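Local coordinates for protein taurine:2-oxoglutarate aminotransferase (Bifidobacterium kashiwanohense PV20-2, PDB 6JIX) that probably transfers the amino group of taurine to 2-oxoglutarate, using pyridoxal 5'-phosphate as cofactor, at residues Thr50-Leu55 against Glu431-Leu436; Met403-Ser408 against Asp437-Trp442; Ile418-Ile423 against Glu427-Glu432. All blocks are in the same frame, centred on the assembly; numbering follows the deposited sequence.

In the fold
All three contacts use helix 426-447, near the end of the chain, and lie on the same side of the chain's centre. Contact 1 joins it to a distant part of the sequence, strand 48-51 and the turn after it; contact 2 spans about 29 residues and contact 3, nested inside the loop that contact 2 closes, only 4. The segments of contacts 1 and 2 alternate along the chain. Contacts 1 and 3 have centres about 6 Å apart and share Glu431 and Glu432; contacts 1 and 2 are centred about 9 Å apart, their strands 48-51 and 407-408 being sheet neighbours, and contacts 2 and 3 about 14 Å. Only contacts 1 and 2 include residues of the glutamate pocket.

Contact 1 (Thr50-Leu55 against Glu431-Leu436). With GLU (glutamic acid), chain N.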
loop_
_atom_site.group_PDB
_atom_site.type_symbol
_atom_site.label_atom_id
_atom_site.label_comp_id
_atom_site.label_asym_id
_atom_site.label_seq_id
_atom_site.Cartn_x
_atom_site.Cartn_y
_atom_site.Cartn_z
ATOM N N THR A 50 13.445 -8.694 23.712
ATOM C CA THR A 50 13.088 -7.321 24.032
ATOM C C THR A 50 13.193 -6.529 22.738
ATOM O O THR A 50 14.268 -6.467 22.123
ATOM C CB THR A 50 14.008 -6.736 25.113
ATOM O OG1 THR A 50 14.278 -7.729 26.116
ATOM C CG2 THR A 50 13.370 -5.528 25.786
ATOM N N ASP A 51 12.086 -5.907 22.336
ATOM C CA ASP A 51 11.989 -5.312 21.005
ATOM C C ASP A 51 12.640 -3.927 21.018
ATOM O O ASP A 51 11.985 -2.881 21.014
ATOM C CB ASP A 51 10.532 -5.255 20.570
ATOM C CG ASP A 51 10.373 -4.854 19.125
ATOM O OD1 ASP A 51 11.390 -4.837 18.391
ATOM O OD2 ASP A 51 9.221 -4.559 18.727
ATOM N N MET A 52 13.971 -3.926 20.988
ATOM C CA MET A 52 14.732 -2.686 21.059
ATOM C C MET A 52 14.737 -1.882 19.748
ATOM O O MET A 52 15.198 -0.731 19.748
ATOM C CB MET A 52 16.160 -3.017 21.506
ATOM C CG MET A 52 16.211 -3.558 22.918
ATOM S SD MET A 52 15.471 -2.409 24.107
ATOM C CE MET A 52 16.722 -1.110 24.071
ATOM N N SER A 53 14.194 -2.419 18.652
ATOM C CA SER A 53 14.051 -1.670 17.409
ATOM C C SER A 53 12.594 -1.346 17.094
ATOM O O SER A 53 12.298 -0.861 15.993
ATOM C CB SER A 53 14.651 -2.453 16.242
ATOM O OG SER A 53 13.747 -3.471 15.826
ATOM N N SER A 54 11.678 -1.621 18.025
ATOM C CA SER A 54 10.252 -1.405 17.798
ATOM C C SER A 54 9.795 -2.068 16.502
ATOM O O SER A 54 8.982 -1.516 15.752
ATOM C CB SER A 54 9.920 0.080 17.787
ATOM O OG SER A 54 9.706 0.519 19.105
ATOM N N LEU A 55 10.300 -3.286 16.269
ATOM C CA LEU A 55 10.169 -4.024 15.013
ATOM C C LEU A 55 10.850 -3.243 13.884
ATOM O O LEU A 55 12.083 -3.248 13.797
ATOM C CB LEU A 55 8.702 -4.341 14.711
ATOM C CG LEU A 55 8.047 -5.328 15.686
ATOM C CD1 LEU A 55 6.676 -5.779 15.160
ATOM C CD2 LEU A 55 8.963 -6.513 15.928
ATOM N N GLU A 431 17.961 -2.652 32.082
ATOM C CA GLU A 431 18.119 -4.095 31.962
ATOM C C GLU A 431 18.624 -4.520 30.598
ATOM O O GLU A 431 19.258 -5.573 30.489
ATOM C CB GLU A 431 16.789 -4.831 32.196
ATOM C CG GLU A 431 15.897 -4.305 33.316
ATOM C CD GLU A 431 14.666 -5.182 33.513
ATOM O OE1 GLU A 431 14.043 -5.536 32.480
ATOM O OE2 GLU A 431 14.343 -5.521 34.687
ATOM N N GLU A 432 18.313 -3.755 29.552
ATOM C CA GLU A 432 18.632 -4.158 28.184
ATOM C C GLU A 432 19.964 -3.622 27.703
ATOM O O GLU A 432 20.713 -4.353 27.046
ATOM C CB GLU A 432 17.538 -3.695 27.218
ATOM C CG GLU A 432 16.198 -4.374 27.429
ATOM C CD GLU A 432 16.288 -5.892 27.434
ATOM O OE1 GLU A 432 17.151 -6.486 26.719
ATOM O OE2 GLU A 432 15.477 -6.483 28.181
ATOM N N LEU A 433 20.262 -2.357 28.014
ATOM C CA LEU A 433 21.474 -1.729 27.496
ATOM C C LEU A 433 22.740 -2.497 27.845
ATOM O O LEU A 433 23.619 -2.600 26.975
ATOM C CB LEU A 433 21.554 -0.280 27.991
ATOM C CG LEU A 433 20.478 0.568 27.313
ATOM C CD1 LEU A 433 20.570 2.027 27.705
ATOM C CD2 LEU A 433 20.544 0.403 25.784
ATOM N N PRO A 434 22.895 -3.069 29.041
ATOM C CA PRO A 434 24.071 -3.923 29.286
ATOM C C PRO A 434 24.272 -5.017 28.238
ATOM O O PRO A 434 25.416 -5.423 28.005
ATOM C CB PRO A 434 23.788 -4.491 30.682
ATOM C CG PRO A 434 22.981 -3.388 31.348
ATOM C CD PRO A 434 22.096 -2.853 30.271
ATOM N N LYS A 435 23.208 -5.511 27.599
ATOM C CA LYS A 435 23.393 -6.510 26.547
ATOM C C LYS A 435 24.106 -5.907 25.328
ATOM O O LYS A 435 24.877 -6.601 24.641
ATOM C CB LYS A 435 22.035 -7.124 26.168
ATOM N N LEU A 436 23.848 -4.628 25.033
ATOM C CA LEU A 436 24.542 -3.958 23.942
ATOM C C LEU A 436 26.012 -3.753 24.279
ATOM O O LEU A 436 26.889 -3.952 23.428
ATOM C CB LEU A 436 23.864 -2.621 23.651
ATOM C CG LEU A 436 24.472 -1.692 22.597
ATOM C CD1 LEU A 436 24.480 -2.324 21.194
ATOM C CD2 LEU A 436 23.693 -0.388 22.601
HETATM N N GLU N . 15.233 -7.532 13.632
HETATM C CA GLU N . 14.237 -6.496 13.837
HETATM C C GLU N . 13.057 -7.002 14.669
HETATM O O GLU N . 12.971 -6.742 15.925
HETATM C CB GLU N . 13.729 -6.075 12.466
HETATM C CG GLU N . 13.454 -7.308 11.628
HETATM C CD GLU N . 13.104 -6.937 10.196
HETATM O OE1 GLU N . 13.876 -6.109 9.650
HETATM O OE2 GLU N . 12.090 -7.425 9.578
HETATM O OXT GLU N . 12.173 -7.671 14.079
#
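Strand 48-51 of a small mixed sheet is tied to helix 426-447 where Thr50 faces Glu432, a buried meeting of residues far apart in sequence. The two side chains reach for each other across the interface. Thr50 OG1 donates a hydrogen bond of 2.7 Å to Glu432 OE2, reaching it from above the carboxylate, 63° out of its plane. Arg48 gives the same oxygen a long, weak ion pair. The glutamate chain is bent at chi2 (-53°), which turns a face of the carboxylate to the threonine, and Thr50 CG2 lies 3.5 Å from Glu432 CG. Polar and apolar contacts thus share one residue: Met52, itself bent at chi2 and chi3, sets SD 3.9 Å from Glu432 CG and carries CE on toward Leu433 CD2, at 4.5 Å. Replacing Glu432 by an alanine removes the carboxylate and CG, and would probably leave Thr50 OG1 without its acceptor on the helix and open a gap beside the sulfur of Met52. The chain then makes a type I turn from Asp51 to Ser54. Leu55 N donates to Asp51 OD1 over 2.8 Å, on the syn side of the carboxylate, while His63 bonds the other oxygen; Ser53 OG bonds Leu55 O at 2.6 Å. The helix thus backs the strand at Thr50 and Met52, and the turn after it supplies Asp51, Ser53 and Leu55 to the pocket of a bound glutamate.

Contact 2 (Met403-Ser408 against Asp437-Trp442); sequences MDLGFS and DKVLTW. With GLU (glutamic acid), chain N.
Leu405 and Val439 meet through single methyl groups, the two side chains lying alongside each other and pointing opposite ways. Leu405 sets CG anti to its carbonyl carbon (chi1 -48°), and an extended chi2 of -175° carries CD1 outward to lie 3.8 Å from Val439 CG2. The valine presents that branch from beside its own backbone N, its other methyl, CG1, standing anti to the N (chi1 166°). Leu405 CD1 also reaches the base of Lys438, 4.2 Å from CB, whereas the rest of the lysine chain leads away. No hydrogen bond crosses here: a thin apolar touch, partly open to solvent, joins the segments. The leucine sits where its helix ends. Gly406, with a positive phi, is the C-prime residue of a Schellman motif, in which Gly406 N bonds Met403 O and Phe407 N bonds Leu402 O. The chain then runs into strand 407-408, where Ser408 OG lies 2.6 Å from atom O of the bound glutamate. Val439 also packs on Ile398 and Leu402 of helix 395-404, Phe407 rests on the CB of Lys435 of helix 426-447, and Asp437 forms a salt bridge with Lys357 at the end of helix 336-357.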
loop_
_atom_site.group_PDB
_atom_site.type_symbol
_atom_site.label_atom_id
_atom_site.label_comp_id
_atom_site.label_asym_id
_atom_site.label_seq_id
_atom_site.Cartn_x
_atom_site.Cartn_y
_atom_site.Cartn_z
ATOM N N MET A 403 20.834 -10.500 19.225
ATOM C CA MET A 403 19.579 -11.240 19.292
ATOM C C MET A 403 19.678 -12.397 20.287
ATOM O O MET A 403 18.689 -12.740 20.944
ATOM C CB MET A 403 19.202 -11.731 17.878
ATOM C CG MET A 403 17.785 -12.327 17.666
ATOM S SD MET A 403 16.376 -11.177 17.863
ATOM C CE MET A 403 14.976 -12.129 17.276
ATOM N N ASP A 404 20.874 -12.970 20.450
ATOM C CA ASP A 404 21.069 -14.108 21.349
ATOM C C ASP A 404 20.848 -13.744 22.809
ATOM O O ASP A 404 20.443 -14.604 23.597
ATOM C CB ASP A 404 22.466 -14.689 21.158
ATOM C CG ASP A 404 22.609 -15.405 19.834
ATOM O OD1 ASP A 404 23.747 -15.475 19.318
ATOM O OD2 ASP A 404 21.568 -15.879 19.303
ATOM N N LEU A 405 21.141 -12.502 23.195
ATOM C CA LEU A 405 20.874 -11.997 24.538
ATOM C C LEU A 405 19.443 -11.464 24.697
ATOM O O LEU A 405 19.160 -10.766 25.679
ATOM C CB LEU A 405 21.883 -10.899 24.904
ATOM C CG LEU A 405 23.369 -11.157 24.647
ATOM C CD1 LEU A 405 24.215 -10.012 25.182
ATOM C CD2 LEU A 405 23.797 -12.465 25.268
ATOM N N GLY A 406 18.558 -11.723 23.732
ATOM C CA GLY A 406 17.215 -11.167 23.784
ATOM C C GLY A 406 17.126 -9.687 23.460
ATOM O O GLY A 406 16.078 -9.073 23.682
ATOM N N PHE A 407 18.185 -9.100 22.922
ATOM C CA PHE A 407 18.209 -7.702 22.506
ATOM C C PHE A 407 17.982 -7.708 20.998
ATOM O O PHE A 407 18.920 -7.911 20.222
ATOM C CB PHE A 407 19.535 -7.059 22.905
ATOM C CG PHE A 407 19.586 -5.577 22.711
ATOM C CD1 PHE A 407 19.608 -5.028 21.440
ATOM C CD2 PHE A 407 19.635 -4.731 23.808
ATOM C CE1 PHE A 407 19.675 -3.652 21.270
ATOM C CE2 PHE A 407 19.693 -3.356 23.646
ATOM C CZ PHE A 407 19.720 -2.815 22.376
ATOM N N SER A 408 16.723 -7.526 20.592
ATOM C CA SER A 408 16.316 -7.626 19.193
ATOM C C SER A 408 16.344 -6.247 18.543
ATOM O O SER A 408 15.598 -5.349 18.946
ATOM C CB SER A 408 14.918 -8.241 19.074
ATOM O OG SER A 408 14.237 -7.738 17.931
ATOM N N ASP A 437 26.299 -3.363 25.526
ATOM C CA ASP A 437 27.682 -3.211 25.968
ATOM C C ASP A 437 28.431 -4.536 25.888
ATOM O O ASP A 437 29.575 -4.579 25.427
ATOM C CB ASP A 437 27.704 -2.649 27.389
ATOM C CG ASP A 437 29.105 -2.532 27.947
ATOM O OD1 ASP A 437 29.554 -3.471 28.641
ATOM O OD2 ASP A 437 29.760 -1.501 27.692
ATOM N N LYS A 438 27.809 -5.627 26.342
ATOM C CA LYS A 438 28.455 -6.933 26.264
ATOM C C LYS A 438 28.803 -7.280 24.827
ATOM O O LYS A 438 29.898 -7.779 24.556
ATOM C CB LYS A 438 27.565 -8.036 26.852
ATOM C CG LYS A 438 27.289 -7.942 28.346
ATOM C CD LYS A 438 28.384 -7.145 29.079
ATOM C CE LYS A 438 28.462 -7.555 30.539
ATOM N NZ LYS A 438 27.107 -7.977 31.002
ATOM N N VAL A 439 27.880 -7.031 23.888
ATOM C CA VAL A 439 28.119 -7.425 22.502
ATOM C C VAL A 439 29.191 -6.550 21.868
ATOM O O VAL A 439 30.032 -7.038 21.101
ATOM C CB VAL A 439 26.818 -7.374 21.686
ATOM C CG1 VAL A 439 27.138 -7.435 20.189
ATOM C CG2 VAL A 439 25.869 -8.509 22.095
ATOM N N LEU A 440 29.188 -5.248 22.177
ATOM C CA LEU A 440 30.223 -4.366 21.646
ATOM C C LEU A 440 31.618 -4.825 22.078
ATOM O O LEU A 440 32.578 -4.740 21.303
ATOM C CB LEU A 440 29.952 -2.917 22.063
ATOM C CG LEU A 440 28.614 -2.374 21.529
ATOM C CD1 LEU A 440 28.387 -0.913 21.881
ATOM C CD2 LEU A 440 28.510 -2.574 20.027
ATOM N N THR A 441 31.750 -5.332 23.305
ATOM C CA THR A 441 33.028 -5.902 23.709
ATOM C C THR A 441 33.425 -7.060 22.801
ATOM O O THR A 441 34.570 -7.135 22.348
ATOM C CB THR A 441 32.971 -6.365 25.163
ATOM O OG1 THR A 441 33.041 -5.224 26.033
ATOM C CG2 THR A 441 34.142 -7.297 25.440
ATOM N N TRP A 442 32.490 -7.948 22.479
ATOM C CA TRP A 442 32.824 -9.040 21.570
ATOM C C TRP A 442 33.290 -8.513 20.210
ATOM O O TRP A 442 34.222 -9.064 19.605
ATOM C CB TRP A 442 31.626 -9.965 21.411
ATOM C CG TRP A 442 31.800 -11.054 20.387
ATOM C CD1 TRP A 442 32.162 -12.346 20.621
ATOM C CD2 TRP A 442 31.588 -10.949 18.971
ATOM N NE1 TRP A 442 32.195 -13.054 19.441
ATOM C CE2 TRP A 442 31.849 -12.219 18.414
ATOM C CE3 TRP A 442 31.211 -9.905 18.122
ATOM C CZ2 TRP A 442 31.742 -12.475 17.050
ATOM C CZ3 TRP A 442 31.105 -10.162 16.765
ATOM C CH2 TRP A 442 31.371 -11.437 16.242
HETATM N N GLU N . 15.233 -7.532 13.632
HETATM C CA GLU N . 14.237 -6.496 13.837
HETATM C C GLU N . 13.057 -7.002 14.669
HETATM O O GLU N . 12.971 -6.742 15.925
HETATM C CB GLU N . 13.729 -6.075 12.466
HETATM C CG GLU N . 13.454 -7.308 11.628
HETATM C CD GLU N . 13.104 -6.937 10.196
HETATM O OE1 GLU N . 13.876 -6.109 9.650
HETATM O OE2 GLU N . 12.090 -7.425 9.578
HETATM O OXT GLU N . 12.173 -7.671 14.079
#

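Contact 3 (Ile418-Ile423 against Glu427-Glu432)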
loop_
_atom_site.group_PDB
_atom_site.type_symbol
_atom_site.label_atom_id
_atom_site.label_comp_id
_atom_site.label_asym_id
_atom_site.label_seq_id
_atom_site.Cartn_x
_atom_site.Cartn_y
_atom_site.Cartn_z
ATOM N N ILE A 418 19.123 1.711 17.798
ATOM C CA ILE A 418 18.479 1.494 19.078
ATOM C C ILE A 418 17.260 2.408 19.080
ATOM O O ILE A 418 17.382 3.626 19.242
ATOM C CB ILE A 418 19.401 1.753 20.268
ATOM C CG1 ILE A 418 20.618 0.825 20.188
ATOM C CG2 ILE A 418 18.651 1.487 21.559
ATOM C CD1 ILE A 418 21.874 1.472 19.548
ATOM N N CYS A 419 16.084 1.824 18.850
ATOM C CA CYS A 419 14.825 2.558 18.751
ATOM C C CYS A 419 13.767 1.770 19.508
ATOM O O CYS A 419 12.839 1.206 18.912
ATOM C CB CYS A 419 14.424 2.751 17.288
ATOM S SG CYS A 419 15.696 3.472 16.246
ATOM N N PRO A 420 13.872 1.724 20.837
ATOM C CA PRO A 420 12.938 0.921 21.641
ATOM C C PRO A 420 11.563 1.559 21.693
ATOM O O PRO A 420 11.405 2.756 21.413
ATOM C CB PRO A 420 13.594 0.907 23.029
ATOM C CG PRO A 420 14.384 2.197 23.069
ATOM C CD PRO A 420 14.892 2.397 21.666
ATOM N N PRO A 421 10.537 0.798 22.059
ATOM C CA PRO A 421 9.190 1.374 22.127
ATOM C C PRO A 421 9.140 2.572 23.064
ATOM O O PRO A 421 9.804 2.602 24.102
ATOM C CB PRO A 421 8.331 0.213 22.640
ATOM C CG PRO A 421 9.115 -1.009 22.289
ATOM C CD PRO A 421 10.549 -0.627 22.418
ATOM N N LEU A 422 8.336 3.567 22.670
ATOM C CA LEU A 422 8.200 4.814 23.404
ATOM C C LEU A 422 7.664 4.606 24.808
ATOM O O LEU A 422 7.726 5.541 25.612
ATOM C CB LEU A 422 7.272 5.770 22.645
ATOM C CG LEU A 422 7.688 6.083 21.195
ATOM C CD1 LEU A 422 7.018 7.339 20.658
ATOM C CD2 LEU A 422 9.204 6.202 21.093
ATOM N N ILE A 423 7.141 3.416 25.128
ATOM C CA ILE A 423 6.638 3.147 26.471
ATOM C C ILE A 423 7.674 2.476 27.358
ATOM O O ILE A 423 7.371 2.179 28.521
ATOM C CB ILE A 423 5.360 2.272 26.456
ATOM C CG1 ILE A 423 5.651 0.890 25.866
ATOM C CG2 ILE A 423 4.221 2.969 25.723
ATOM C CD1 ILE A 423 4.443 -0.002 25.834
ATOM N N GLU A 427 13.713 1.426 34.126
ATOM C CA GLU A 427 14.202 0.135 34.603
ATOM C C GLU A 427 14.445 -0.817 33.440
ATOM O O GLU A 427 15.459 -1.522 33.387
ATOM C CB GLU A 427 13.222 -0.486 35.606
ATOM C CG GLU A 427 13.851 -1.659 36.398
ATOM C CD GLU A 427 12.964 -2.926 36.482
ATOM O OE1 GLU A 427 13.567 -4.019 36.397
ATOM O OE2 GLU A 427 11.706 -2.868 36.679
ATOM N N GLN A 428 13.555 -0.813 32.466
ATOM C CA GLN A 428 13.736 -1.696 31.328
ATOM C C GLN A 428 14.997 -1.332 30.549
ATOM O O GLN A 428 15.795 -2.206 30.189
ATOM C CB GLN A 428 12.494 -1.630 30.448
ATOM C CG GLN A 428 11.370 -2.529 30.926
ATOM C CD GLN A 428 10.056 -2.239 30.216
ATOM O OE1 GLN A 428 9.669 -1.073 30.054
ATOM N NE2 GLN A 428 9.364 -3.299 29.782
ATOM N N LEU A 429 15.185 -0.045 30.261
ATOM C CA LEU A 429 16.434 0.390 29.642
ATOM C C LEU A 429 17.627 -0.131 30.437
ATOM O O LEU A 429 18.562 -0.721 29.876
ATOM C CB LEU A 429 16.465 1.918 29.543
ATOM C CG LEU A 429 15.573 2.515 28.445
ATOM C CD1 LEU A 429 15.575 4.029 28.509
ATOM C CD2 LEU A 429 16.011 2.031 27.079
ATOM N N GLU A 430 17.596 0.053 31.761
ATOM C CA GLU A 430 18.707 -0.376 32.607
ATOM C C GLU A 430 18.930 -1.880 32.570
ATOM O O GLU A 430 19.984 -2.345 33.010
ATOM C CB GLU A 430 18.498 0.094 34.048
ATOM C CG GLU A 430 19.180 1.438 34.329
ATOM C CD GLU A 430 18.254 2.436 35.007
ATOM O OE1 GLU A 430 17.448 2.007 35.877
ATOM O OE2 GLU A 430 18.333 3.644 34.661
ATOM N N GLU A 431 17.961 -2.652 32.082
ATOM C CA GLU A 431 18.119 -4.095 31.962
ATOM C C GLU A 431 18.624 -4.520 30.598
ATOM O O GLU A 431 19.258 -5.573 30.489
ATOM C CB GLU A 431 16.789 -4.831 32.196
ATOM C CG GLU A 431 15.897 -4.305 33.316
ATOM C CD GLU A 431 14.666 -5.182 33.513
ATOM O OE1 GLU A 431 14.043 -5.536 32.480
ATOM O OE2 GLU A 431 14.343 -5.521 34.687
ATOM N N GLU A 432 18.313 -3.755 29.552
ATOM C CA GLU A 432 18.632 -4.158 28.184
ATOM C C GLU A 432 19.964 -3.622 27.703
ATOM O O GLU A 432 20.713 -4.353 27.046
ATOM C CB GLU A 432 17.538 -3.695 27.218
ATOM C CG GLU A 432 16.198 -4.374 27.429
ATOM C CD GLU A 432 16.288 -5.892 27.434
ATOM O OE1 GLU A 432 17.151 -6.486 26.719
ATOM O OE2 GLU A 432 15.477 -6.483 28.181
#
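Segment 418-423, which leaves strand 415-418 as a loop, runs past the first turns of helix 426-447 at some distance, the nearest CA atoms being those of Pro420 and Leu429, 8.7 Å apart, followed by those of Ile423 and Gln428 at 9.9 Å. Side chains bridge much of that interval. Pro420 turns its ring to the helix, and its CG meets Leu429 CD2 at 4.3 Å. The leucine does not aim its CB straight at the loop; with chi2 at 175° it is CD1 that continues the chain, while CD2 branches off to the proline. This is a loose apolar touch between buried residues. Farther along, Gln428 brings OE1 to 4.3 Å from Ile423 O, two acceptor oxygens near each other, with no hydrogen bond between them. The amide has partners elsewhere: OE1 accepts from the backbone N of Thr425, just before the helical segment, and NE2 is hydrogen-bonded to Tyr40 OH. Both ends of the amide are thus tethered, which probably fixes its rotation and ties the helix start to strand 40-43. Within the helix, Gln428 O accepts from both Glu431 N and Glu432 N. Elsewhere around the loop, Pro420 O bonds Arg260, the backbones of Cys419 and Met52 are hydrogen-bonded, and Ile418 and Leu422 pack on helix 336-357. The loop connects strand 415-418 to helix 426-447, and helix 336-357 packs against it.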